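Glucose import ATP-binding protein GlcV (Sulfolobus solfataricus, PDB 1OXV) hydrolyses ATP to energise the uptake of glucose through the GlcSTUV ABC transporter complex, of which it is the nucleotide-binding subunit. Local coordinates at residues N8-F13 against P57-L62; V87-A92 against L163-F168. All coordinates share one frame; numbering follows the deposited sequence.

Contact 1 of 2, residues N8-F13 against P57-L62; sequences NVSKVF and PSTGEL. With ANP (phosphoaminophosphonic acid-adenylate ester), chain T.
Ser10 and Thr59 face each other as an antiparallel hydrogen-bonded pair, and the backbone bonds around them are uneven. Ser10 N gives a nearly straight bond to Thr59 O (3.0 Å, 170° at the hydrogen). Ser10 O, in return, takes Ser58 N at 2.8 Å in a more bent bond, with only a weak one from Thr59 N. Two residues thus oppose one, the mark of a classic beta bulge. With its OG set beside the backbone N (chi1 -62°), Ser58 reaches past Lys11 and accepts a bond from Val12 N at OG, 3.0 Å long.

One water donates to Asn8 O and accepts from Ser10 OG and Thr59 OG1; Ser10 OG also bonds Asn23. A second bonds Ser58 OG and, weakly, Lys11 NZ, which makes a salt bridge with Asp55.

The apolar contact is Val9 CG1 with Pro57 CB, 3.7 Å apart. Gly60 CA makes a CA-H...O contact of 3.3 Å with Asn8 O; any CB on Gly60 would collide with that oxygen and with Val9 CA.

Beyond the pairing, Phe13 lays one ring face against the adenine of the bound ATP analogue, whose C5 lies 3.4 Å above the Phe13 ring plane, over its centre. This is the antiparallel beta subdomain of an ABC ATPase, with Phe13 placed like the A-loop aromatic that covers the adenine in this family.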
loop_
_atom_site.group_PDB
_atom_site.type_symbol
_atom_site.label_atom_id
_atom_site.label_comp_id
_atom_site.label_asym_id
_atom_site.label_seq_id
_atom_site.Cartn_x
_atom_site.Cartn_y
_atom_site.Cartn_z
ATOM N N ASN A 8 11.711 -5.583 17.019
ATOM C CA ASN A 8 10.821 -5.292 18.144
ATOM C C ASN A 8 10.618 -3.811 18.405
ATOM O O ASN A 8 10.647 -3.374 19.549
ATOM C CB ASN A 8 11.331 -5.934 19.432
ATOM C CG ASN A 8 11.538 -7.413 19.312
ATOM O OD1 ASN A 8 10.633 -8.151 18.931
ATOM N ND2 ASN A 8 12.743 -7.867 19.648
ATOM N N VAL A 9 10.373 -3.048 17.352
ATOM C CA VAL A 9 10.216 -1.618 17.486
ATOM C C VAL A 9 8.803 -1.200 17.901
ATOM O O VAL A 9 7.790 -1.581 17.297
ATOM C CB VAL A 9 10.642 -0.900 16.227
ATOM C CG1 VAL A 9 10.219 0.573 16.273
ATOM C CG2 VAL A 9 12.154 -1.014 16.066
ATOM N N SER A 10 8.773 -0.418 18.964
ATOM C CA SER A 10 7.552 0.162 19.498
ATOM C C SER A 10 7.785 1.665 19.618
ATOM O O SER A 10 8.926 2.116 19.764
ATOM C CB SER A 10 7.219 -0.431 20.876
ATOM O OG SER A 10 6.747 -1.759 20.779
ATOM N N LYS A 11 6.707 2.436 19.509
ATOM C CA LYS A 11 6.751 3.892 19.652
ATOM C C LYS A 11 5.494 4.373 20.345
ATOM O O LYS A 11 4.379 4.076 19.907
ATOM C CB LYS A 11 6.837 4.583 18.292
ATOM C CG LYS A 11 6.881 6.105 18.344
ATOM C CD LYS A 11 8.113 6.619 19.075
ATOM C CE LYS A 11 8.126 8.129 19.149
ATOM N NZ LYS A 11 9.381 8.650 19.770
ATOM N N VAL A 12 5.671 5.146 21.402
ATOM C CA VAL A 12 4.544 5.670 22.139
ATOM C C VAL A 12 4.538 7.187 22.115
ATOM O O VAL A 12 5.572 7.829 21.962
ATOM C CB VAL A 12 4.528 5.169 23.595
ATOM C CG1 VAL A 12 4.506 3.661 23.626
ATOM C CG2 VAL A 12 5.718 5.697 24.367
ATOM N N PHE A 13 3.342 7.737 22.217
ATOM C CA PHE A 13 3.123 9.170 22.328
ATOM C C PHE A 13 2.215 9.401 23.542
ATOM O O PHE A 13 1.717 8.451 24.144
ATOM C CB PHE A 13 2.456 9.735 21.063
ATOM C CG PHE A 13 3.330 9.674 19.824
ATOM C CD1 PHE A 13 2.989 8.850 18.753
ATOM C CD2 PHE A 13 4.499 10.409 19.745
ATOM C CE1 PHE A 13 3.802 8.778 17.606
ATOM C CE2 PHE A 13 5.316 10.348 18.618
ATOM C CZ PHE A 13 4.974 9.529 17.549
ATOM N N PRO A 57 12.844 4.697 18.040
ATOM C CA PRO A 57 11.970 3.744 18.718
ATOM C C PRO A 57 11.971 4.032 20.221
ATOM O O PRO A 57 13.003 4.415 20.771
ATOM C CB PRO A 57 12.644 2.396 18.467
ATOM C CG PRO A 57 13.620 2.621 17.380
ATOM C CD PRO A 57 14.025 4.049 17.463
ATOM N N SER A 58 10.825 3.858 20.857
ATOM C CA SER A 58 10.703 3.967 22.303
ATOM C C SER A 58 11.364 2.727 22.902
ATOM O O SER A 58 12.103 2.806 23.875
ATOM C CB SER A 58 9.230 4.023 22.703
ATOM O OG SER A 58 8.580 5.156 22.159
ATOM N N THR A 59 11.081 1.578 22.300
ATOM C CA THR A 59 11.753 0.339 22.645
ATOM C C THR A 59 12.090 -0.363 21.345
ATOM O O THR A 59 11.428 -0.145 20.318
ATOM C CB THR A 59 10.870 -0.579 23.530
ATOM O OG1 THR A 59 9.551 -0.697 22.979
ATOM C CG2 THR A 59 10.664 0.034 24.912
ATOM N N GLY A 60 13.094 -1.221 21.391
ATOM C CA GLY A 60 13.500 -1.967 20.216
ATOM C C GLY A 60 14.694 -1.344 19.516
ATOM O O GLY A 60 15.198 -0.310 19.940
ATOM N N GLU A 61 15.154 -1.998 18.451
ATOM C CA GLU A 61 16.338 -1.562 17.735
ATOM C C GLU A 61 16.131 -1.556 16.217
ATOM O O GLU A 61 15.307 -2.294 15.673
ATOM C CB GLU A 61 17.537 -2.449 18.094
ATOM C CG GLU A 61 17.897 -2.474 19.577
ATOM C CD GLU A 61 19.292 -3.016 19.839
ATOM O OE1 GLU A 61 19.632 -4.078 19.267
ATOM O OE2 GLU A 61 20.048 -2.384 20.623
ATOM N N LEU A 62 16.924 -0.725 15.559
ATOM C CA LEU A 62 16.914 -0.562 14.119
ATOM C C LEU A 62 18.341 -0.665 13.611
ATOM O O LEU A 62 19.245 0.007 14.123
ATOM C CB LEU A 62 16.349 0.813 13.775
ATOM C CG LEU A 62 16.294 1.184 12.297
ATOM C CD1 LEU A 62 15.384 0.218 11.553
ATOM C CD2 LEU A 62 15.823 2.646 12.115
HETATM P PG ANP T . -2.295 8.660 7.790
HETATM O O1G ANP T . -2.540 7.479 6.906
HETATM O O2G ANP T . -3.507 9.532 7.954
HETATM O O3G ANP T . -1.210 9.474 7.207
HETATM P PB ANP T . -0.505 7.298 9.686
HETATM O O1B ANP T . -0.677 5.870 9.352
HETATM O O2B ANP T . 0.642 7.888 8.950
HETATM N N3B ANP T . -1.910 8.121 9.319
HETATM P PA ANP T . 0.650 8.208 12.068
HETATM O O1A ANP T . 1.905 7.411 12.138
HETATM O O2A ANP T . 0.938 9.578 11.617
HETATM O O3A ANP T . -0.391 7.420 11.236
HETATM O "O5'" ANP T . 0.142 8.324 13.496
HETATM C "C5'" ANP T . -0.008 7.129 14.222
HETATM C "C4'" ANP T . -0.681 7.369 15.579
HETATM O "O4'" ANP T . 0.204 8.100 16.404
HETATM C "C3'" ANP T . -1.925 8.241 15.545
HETATM O "O3'" ANP T . -2.770 7.893 16.639
HETATM C "C2'" ANP T . -1.401 9.645 15.735
HETATM O "O2'" ANP T . -2.335 10.537 16.320
HETATM C "C1'" ANP T . -0.257 9.412 16.697
HETATM N N9 ANP T . 0.843 10.363 16.552
HETATM C C8 ANP T . 1.714 10.450 15.521
HETATM N N7 ANP T . 2.623 11.432 15.761
HETATM C C5 ANP T . 2.332 11.960 16.962
HETATM C C6 ANP T . 2.876 13.026 17.826
HETATM N N6 ANP T . 3.992 13.764 17.431
HETATM N N1 ANP T . 2.271 13.249 19.001
HETATM C C2 ANP T . 1.206 12.553 19.414
HETATM N N3 ANP T . 0.649 11.581 18.670
HETATM C C4 ANP T . 1.165 11.250 17.483
HETATM O O HOH W 1 9.238 -3.001 21.656
HETATM O O HOH W 2 9.539 7.655 23.004
#

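Contact 2 of 2, residues V87-A92 against L163-F168. With ANP (phosphoaminophosphonic acid-adenylate ester), chain T.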
loop_
_atom_site.group_PDB
_atom_site.type_symbol
_atom_site.label_atom_id
_atom_site.label_comp_id
_atom_site.label_asym_id
_atom_site.label_seq_id
_atom_site.Cartn_x
_atom_site.Cartn_y
_atom_site.Cartn_z
ATOM N N VAL A 87 10.748 11.824 0.398
ATOM C CA VAL A 87 9.683 12.650 -0.168
ATOM C C VAL A 87 8.515 12.404 0.771
ATOM O O VAL A 87 7.884 11.342 0.725
ATOM C CB VAL A 87 9.297 12.263 -1.594
ATOM C CG1 VAL A 87 8.116 13.102 -2.066
ATOM C CG2 VAL A 87 10.468 12.448 -2.547
ATOM N N PHE A 88 8.243 13.358 1.658
ATOM C CA PHE A 88 7.215 13.140 2.676
ATOM C C PHE A 88 5.793 13.531 2.284
ATOM O O PHE A 88 5.575 14.256 1.322
ATOM C CB PHE A 88 7.621 13.755 4.012
ATOM C CG PHE A 88 8.366 12.796 4.899
ATOM C CD1 PHE A 88 7.752 11.633 5.341
ATOM C CD2 PHE A 88 9.675 13.040 5.275
ATOM C CE1 PHE A 88 8.426 10.736 6.147
ATOM C CE2 PHE A 88 10.355 12.143 6.081
ATOM C CZ PHE A 88 9.729 10.988 6.512
ATOM N N GLN A 89 4.828 13.029 3.052
ATOM C CA GLN A 89 3.426 13.217 2.728
ATOM C C GLN A 89 3.121 14.681 2.418
ATOM O O GLN A 89 2.344 14.973 1.513
ATOM C CB GLN A 89 2.530 12.706 3.860
ATOM C CG GLN A 89 1.491 11.688 3.395
ATOM C CD GLN A 89 0.089 12.005 3.883
ATOM O OE1 GLN A 89 -0.496 11.247 4.657
ATOM N NE2 GLN A 89 -0.457 13.120 3.415
ATOM N N THR A 90 3.730 15.600 3.164
ATOM C CA THR A 90 3.484 17.022 2.946
ATOM C C THR A 90 4.729 17.699 2.421
ATOM O O THR A 90 5.116 18.768 2.893
ATOM C CB THR A 90 3.017 17.718 4.242
ATOM O OG1 THR A 90 3.900 17.391 5.320
ATOM C CG2 THR A 90 1.658 17.196 4.691
ATOM N N TRP A 91 5.360 17.064 1.443
ATOM C CA TRP A 91 6.540 17.631 0.831
ATOM C C TRP A 91 6.151 18.943 0.190
ATOM O O TRP A 91 5.022 19.120 -0.256
ATOM C CB TRP A 91 7.115 16.692 -0.231
ATOM C CG TRP A 91 6.204 16.476 -1.415
ATOM C CD1 TRP A 91 5.184 15.571 -1.512
ATOM C CD2 TRP A 91 6.235 17.175 -2.665
ATOM N NE1 TRP A 91 4.580 15.665 -2.742
ATOM C CE2 TRP A 91 5.208 16.642 -3.472
ATOM C CE3 TRP A 91 7.027 18.201 -3.186
ATOM C CZ2 TRP A 91 4.957 17.095 -4.765
ATOM C CZ3 TRP A 91 6.781 18.645 -4.479
ATOM C CH2 TRP A 91 5.752 18.095 -5.250
ATOM N N ALA A 92 7.093 19.867 0.147
ATOM C CA ALA A 92 6.856 21.127 -0.517
ATOM C C ALA A 92 8.154 21.589 -1.139
ATOM O O ALA A 92 9.225 21.444 -0.541
ATOM C CB ALA A 92 6.339 22.163 0.467
ATOM N N LEU A 163 12.706 6.937 0.743
ATOM C CA LEU A 163 11.467 6.819 1.496
ATOM C C LEU A 163 10.383 7.715 0.902
ATOM O O LEU A 163 10.548 8.937 0.812
ATOM C CB LEU A 163 11.688 7.215 2.960
ATOM C CG LEU A 163 12.845 6.514 3.665
ATOM C CD1 LEU A 163 13.057 7.099 5.061
ATOM C CD2 LEU A 163 12.624 5.011 3.748
ATOM N N LEU A 164 9.266 7.102 0.527
ATOM C CA LEU A 164 8.146 7.827 -0.038
ATOM C C LEU A 164 6.904 7.662 0.832
ATOM O O LEU A 164 6.322 6.579 0.920
ATOM C CB LEU A 164 7.848 7.360 -1.466
ATOM C CG LEU A 164 9.030 7.347 -2.434
ATOM C CD1 LEU A 164 8.572 6.973 -3.824
ATOM C CD2 LEU A 164 9.704 8.688 -2.469
ATOM N N ASP A 165 6.479 8.747 1.450
ATOM C CA ASP A 165 5.287 8.705 2.293
ATOM C C ASP A 165 4.095 9.291 1.538
ATOM O O ASP A 165 3.957 10.505 1.396
ATOM C CB ASP A 165 5.521 9.441 3.622
ATOM C CG ASP A 165 4.437 9.152 4.659
ATOM O OD1 ASP A 165 3.460 8.436 4.331
ATOM O OD2 ASP A 165 4.491 9.583 5.837
ATOM N N GLU A 166 3.242 8.402 1.047
ATOM C CA GLU A 166 2.048 8.780 0.306
ATOM C C GLU A 166 2.362 9.821 -0.753
ATOM O O GLU A 166 1.845 10.933 -0.704
ATOM C CB GLU A 166 0.976 9.310 1.253
ATOM C CG GLU A 166 0.641 8.364 2.391
ATOM C CD GLU A 166 -0.801 8.488 2.853
ATOM O OE1 GLU A 166 -1.676 8.685 1.986
ATOM O OE2 GLU A 166 -1.060 8.386 4.077
ATOM N N PRO A 167 3.140 9.406 -1.747
ATOM C CA PRO A 167 3.633 10.275 -2.816
ATOM C C PRO A 167 2.610 10.610 -3.885
ATOM O O PRO A 167 2.641 11.711 -4.418
ATOM C CB PRO A 167 4.726 9.430 -3.492
ATOM C CG PRO A 167 4.737 8.098 -2.816
ATOM C CD PRO A 167 3.543 8.008 -1.944
ATOM N N PHE A 168 1.740 9.658 -4.211
ATOM C CA PHE A 168 0.806 9.826 -5.326
ATOM C C PHE A 168 -0.583 10.284 -4.884
ATOM O O PHE A 168 -1.568 10.097 -5.606
ATOM C CB PHE A 168 0.705 8.506 -6.100
ATOM C CG PHE A 168 2.027 7.801 -6.265
ATOM C CD1 PHE A 168 2.239 6.548 -5.715
ATOM C CD2 PHE A 168 3.059 8.406 -6.951
ATOM C CE1 PHE A 168 3.456 5.922 -5.861
ATOM C CE2 PHE A 168 4.271 7.780 -7.100
ATOM C CZ PHE A 168 4.473 6.542 -6.560
HETATM P PG ANP T . -2.295 8.660 7.790
HETATM O O1G ANP T . -2.540 7.479 6.906
HETATM O O2G ANP T . -3.507 9.532 7.954
HETATM O O3G ANP T . -1.210 9.474 7.207
HETATM P PB ANP T . -0.505 7.298 9.686
HETATM O O1B ANP T . -0.677 5.870 9.352
HETATM O O2B ANP T . 0.642 7.888 8.950
HETATM N N3B ANP T . -1.910 8.121 9.319
HETATM P PA ANP T . 0.650 8.208 12.068
HETATM O O1A ANP T . 1.905 7.411 12.138
HETATM O O2A ANP T . 0.938 9.578 11.617
HETATM O O3A ANP T . -0.391 7.420 11.236
HETATM O "O5'" ANP T . 0.142 8.324 13.496
HETATM C "C5'" ANP T . -0.008 7.129 14.222
HETATM C "C4'" ANP T . -0.681 7.369 15.579
HETATM O "O4'" ANP T . 0.204 8.100 16.404
HETATM C "C3'" ANP T . -1.925 8.241 15.545
HETATM O "O3'" ANP T . -2.770 7.893 16.639
HETATM C "C2'" ANP T . -1.401 9.645 15.735
HETATM O "O2'" ANP T . -2.335 10.537 16.320
HETATM C "C1'" ANP T . -0.257 9.412 16.697
HETATM N N9 ANP T . 0.843 10.363 16.552
HETATM C C8 ANP T . 1.714 10.450 15.521
HETATM N N7 ANP T . 2.623 11.432 15.761
HETATM C C5 ANP T . 2.332 11.960 16.962
HETATM C C6 ANP T . 2.876 13.026 17.826
HETATM N N6 ANP T . 3.992 13.764 17.431
HETATM N N1 ANP T . 2.271 13.249 19.001
HETATM C C2 ANP T . 1.206 12.553 19.414
HETATM N N3 ANP T . 0.649 11.581 18.670
HETATM C C4 ANP T . 1.165 11.250 17.483
#
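Asp165 holds CG anti to its backbone N (chi1 -167°), which brings OD2 to the edge of the Phe88 ring, in its plane; ring and carboxylate planes stand 71° apart. The backbone positions set Asp165 CB 3.6 Å from Phe88 CD1. Glu166 turns CG beside its own N (chi1 -54°) and then runs extended, alongside Gln89 and pointing the same way, with Glu166 CB close against Gln89 CG. Glu166 OE2 ends 3.3 Å from O3G of the ATP analogue. With Glu166 cut back to an alanine, CB would still meet Gln89 CG, but the carboxylate beside O3G would be gone and the outer part of Gln89 would probably lose its neighbour.

Behind these groups the backbones pair in parallel. Val87 N donates to Leu163 O at 2.9 Å, and Asp165 N to Val87 O at 3.0 Å, both nearly straight. On one face of the sheet Val87 CB rests 3.7 Å from Leu164 CD2. Asp165 OD2 also bonds Thr45 OG1, tying the strand end to the P-loop. Strand 161-165, ending at Asp165 and followed at once by Glu166, beside Gln89, matches the Walker B motif and Q-loop of ABC ATPases, at the ATP site where Gln89 and Glu166 are inferred to bind.

Contact 1 closes before contact 2 opens along the chain, and their centres lie 23 Å apart, with nearest atoms about 9 Å from each other and no touch. They belong to different sheets of the same ABC-ATPase domain: contact 1 joins strand 4-13 to the segment leading into strand 61-64 in an antiparallel sheet, whereas contact 2 pairs edge strand 84-87 with strand 161-165 in the mixed sheet. Helix 44-52 touches side chains of both. The bound nucleotide analogue spans the gap, its adenine at residues 8-13 and its gamma-phosphate at contact 2, so the two contacts approach opposite ends of the ligand, while P-loop residues hydrogen-bond to it.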